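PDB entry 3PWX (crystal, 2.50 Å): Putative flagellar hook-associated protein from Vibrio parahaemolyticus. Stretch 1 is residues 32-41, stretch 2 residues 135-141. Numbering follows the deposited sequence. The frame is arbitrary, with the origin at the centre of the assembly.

Stretch 1 32-41: NLKTTLSSQE
Stretch 2 135-141: TMDSNMT

Residues 32-41 lie within a longer α-helix, with phi/psi values averaging about -67/-38, and pack against the end of a strand, residues 135-137, and the loop that follows it. The strand is extended (Met-136 at -121/136), Ser-138 breaks it with phi/psi of -123/-4, and the chain then becomes extended again through Asn-139 and Met-140 (-119/160 and -113/158). The two segments run in the same general direction: the CA atoms of Leu-33 and Ser-138 are 6.7 Å apart, and those of Gln-40 and Met-140 are 7.6 Å apart. Together they bury 278 Å², counting both sides.

The apolar part of the contact centres on Leu-33, whose CA-to-CB bond points toward the strand and loop. With chi1 t and chi2 p, Leu-33 CD2 lies 3.4 Å from CG of the selenomethionine Met-136 (chi1 t, chi2 p, chi3 p) and Leu-33 CD1 lies 3.1 Å from CB of Ser-138, a very close approach. Ser-138 is a small residue, and Leu-33 CD1 packs directly on its CB; the serine has chi1 p, and its hydroxyl is hydrogen-bonded elsewhere in the structure. One turn on, the CA-to-CB bond of Leu-37 (m, t) points sideways, yet the end of the side chain comes nearer, with Leu-37 CD2 3.7 Å from the carbonyl O of Ser-138. Leu-33, Leu-37 and Met-136 are all buried, as suits their hydrocarbon-rich side chains.

The polar part is supplied by Gln-40, also buried, its CA-to-CB bond toward the loop, with chi1 m and chi2 t (chi3 is -137° as modelled). Its long side chain carries an amide to the loop backbone: as modelled, Gln-40 OE1 lies 2.9 Å from O of Ser-138 and Gln-40 NE2 lies 3.2 Å from N of Met-140. The amide is probably turned over in the model, so these distances leave its hydrogen bonding open. The CA-to-CB bond of Met-140, also selenomethionine, points toward the helix, but its m, m, m rotamer leads its end away.

Backbone hydrogen bonds of the i to i-4 kind maintain the helix, including Leu-37 N to Leu-33 O at 2.8 Å and Gln-40 N to Thr-36 O at 3.2 Å. Two hydroxyls turn back onto the helix itself: Thr-36 OG1 donates to Asn-32 O at 3.0 Å, and Ser-38 OG to Lys-34 O at 2.9 Å, both with chi1 m. Thr-36 still brings CG2 to 4.3 Å from Ser-138 O. In the loop, the CA-to-CB bond of Asn-139 (chi1 p) points away from the helix, and its amide is satisfied elsewhere in the structure.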

# COMPACT_ATOMS: atom_id res chain seq x y z
N ASN A 32 9.66 -11.35 1.54
CA ASN A 32 8.59 -12.27 1.95
C ASN A 32 7.32 -12.05 1.19
O ASN A 32 6.57 -13.00 0.92
CB ASN A 32 8.39 -12.33 3.45
CG ASN A 32 9.58 -12.99 4.12
OD1 ASN A 32 10.17 -13.89 3.56
ND2 ASN A 32 9.93 -12.54 5.33
N LEU A 33 7.10 -10.82 0.76
CA LEU A 33 5.85 -10.53 0.06
C LEU A 33 5.93 -11.16 -1.36
O LEU A 33 4.97 -11.77 -1.85
CB LEU A 33 5.52 -9.03 0.09
CG LEU A 33 4.30 -8.55 -0.71
CD1 LEU A 33 3.04 -9.40 -0.42
CD2 LEU A 33 4.05 -7.09 -0.45
N LYS A 34 7.11 -11.08 -1.98
CA LYS A 34 7.34 -11.65 -3.29
C LYS A 34 7.09 -13.15 -3.29
O LYS A 34 6.62 -13.74 -4.30
CB LYS A 34 8.76 -11.39 -3.75
CG LYS A 34 9.07 -9.92 -4.00
CD LYS A 34 10.30 -9.76 -4.86
CE LYS A 34 9.98 -10.40 -6.23
NZ LYS A 34 10.46 -9.53 -7.37
N THR A 35 7.42 -13.77 -2.16
CA THR A 35 7.27 -15.19 -2.02
C THR A 35 5.82 -15.59 -1.96
O THR A 35 5.44 -16.59 -2.49
CB THR A 35 7.91 -15.69 -0.75
OG1 THR A 35 9.33 -15.63 -0.94
CG2 THR A 35 7.48 -17.17 -0.48
N THR A 36 5.04 -14.78 -1.30
CA THR A 36 3.63 -15.02 -1.07
C THR A 36 2.93 -14.70 -2.35
O THR A 36 1.96 -15.36 -2.70
CB THR A 36 3.22 -14.01 -0.02
OG1 THR A 36 3.90 -14.36 1.18
CG2 THR A 36 1.74 -14.00 0.21
N LEU A 37 3.43 -13.72 -3.09
CA LEU A 37 2.75 -13.35 -4.30
C LEU A 37 2.97 -14.43 -5.30
O LEU A 37 1.99 -14.82 -5.93
CB LEU A 37 3.20 -11.99 -4.83
CG LEU A 37 2.82 -10.72 -4.09
CD1 LEU A 37 3.43 -9.53 -4.83
CD2 LEU A 37 1.32 -10.59 -3.98
N SER A 38 4.19 -14.96 -5.45
CA SER A 38 4.47 -16.03 -6.43
C SER A 38 3.59 -17.20 -6.11
O SER A 38 3.02 -17.84 -6.99
CB SER A 38 5.87 -16.56 -6.33
OG SER A 38 6.77 -15.56 -6.59
N SER A 39 3.49 -17.50 -4.81
CA SER A 39 2.59 -18.56 -4.38
C SER A 39 1.13 -18.45 -4.87
O SER A 39 0.55 -19.46 -5.27
CB SER A 39 2.69 -18.76 -2.88
OG SER A 39 1.97 -19.95 -2.57
N GLN A 40 0.55 -17.25 -4.87
CA GLN A 40 -0.80 -17.03 -5.45
C GLN A 40 -0.86 -17.21 -6.97
O GLN A 40 -1.89 -17.61 -7.51
CB GLN A 40 -1.27 -15.63 -5.18
CG GLN A 40 -1.63 -15.39 -3.74
CD GLN A 40 -1.75 -13.91 -3.40
OE1 GLN A 40 -1.28 -13.47 -2.35
NE2 GLN A 40 -2.36 -13.13 -4.29
N GLU A 41 0.23 -16.86 -7.63
CA GLU A 41 0.36 -16.92 -9.06
C GLU A 41 0.34 -18.36 -9.51
O GLU A 41 -0.29 -18.68 -10.53
CB GLU A 41 1.71 -16.34 -9.47
CG GLU A 41 1.70 -14.95 -10.13
CD GLU A 41 3.13 -14.27 -10.18
OE1 GLU A 41 3.84 -14.15 -9.13
OE2 GLU A 41 3.52 -13.82 -11.27
N THR A 135 2.64 1.01 2.11
CA THR A 135 2.16 -0.35 2.17
C THR A 135 1.84 -0.89 0.80
O THR A 135 1.44 -0.16 -0.12
CB THR A 135 0.91 -0.49 3.02
OG1 THR A 135 -0.17 0.10 2.29
CG2 THR A 135 1.08 0.17 4.38
N MSE A 136 2.01 -2.19 0.65
CA MSE A 136 1.68 -2.81 -0.64
C MSE A 136 0.61 -3.87 -0.36
O MSE A 136 0.72 -4.58 0.67
CB MSE A 136 2.91 -3.44 -1.25
CG MSE A 136 2.61 -4.56 -2.21
SE MSE A 136 2.22 -3.77 -4.00
CE MSE A 136 3.85 -2.59 -3.89
N ASP A 137 -0.43 -3.94 -1.19
CA ASP A 137 -1.49 -4.95 -0.98
C ASP A 137 -0.93 -6.30 -1.34
O ASP A 137 -0.23 -6.44 -2.31
CB ASP A 137 -2.75 -4.63 -1.80
CG ASP A 137 -3.39 -3.26 -1.41
OD1 ASP A 137 -3.15 -2.71 -0.27
OD2 ASP A 137 -4.16 -2.73 -2.25
N SER A 138 -1.24 -7.32 -0.55
CA SER A 138 -0.54 -8.60 -0.63
C SER A 138 -1.46 -9.76 -0.89
O SER A 138 -0.98 -10.90 -1.12
CB SER A 138 0.23 -8.83 0.69
OG SER A 138 -0.68 -8.94 1.78
N ASN A 139 -2.77 -9.53 -0.95
CA ASN A 139 -3.64 -10.65 -1.33
C ASN A 139 -4.49 -10.51 -2.60
O ASN A 139 -4.67 -9.40 -3.09
CB ASN A 139 -4.51 -11.05 -0.16
CG ASN A 139 -5.54 -9.99 0.22
OD1 ASN A 139 -5.27 -8.77 0.26
ND2 ASN A 139 -6.74 -10.47 0.53
N MSE A 140 -4.94 -11.65 -3.16
CA MSE A 140 -6.03 -11.62 -4.15
C MSE A 140 -7.22 -12.32 -3.50
O MSE A 140 -7.05 -13.02 -2.52
CB MSE A 140 -5.67 -12.31 -5.47
CG MSE A 140 -4.61 -11.63 -6.32
SE MSE A 140 -4.98 -9.74 -6.75
CE MSE A 140 -6.62 -9.97 -7.80
N THR A 141 -8.43 -12.04 -3.97
CA THR A 141 -9.57 -12.75 -3.42
C THR A 141 -10.40 -13.56 -4.42
O THR A 141 -10.70 -13.09 -5.51
CB THR A 141 -10.51 -11.88 -2.54
OG1 THR A 141 -11.32 -11.03 -3.36
CG2 THR A 141 -9.69 -11.15 -1.54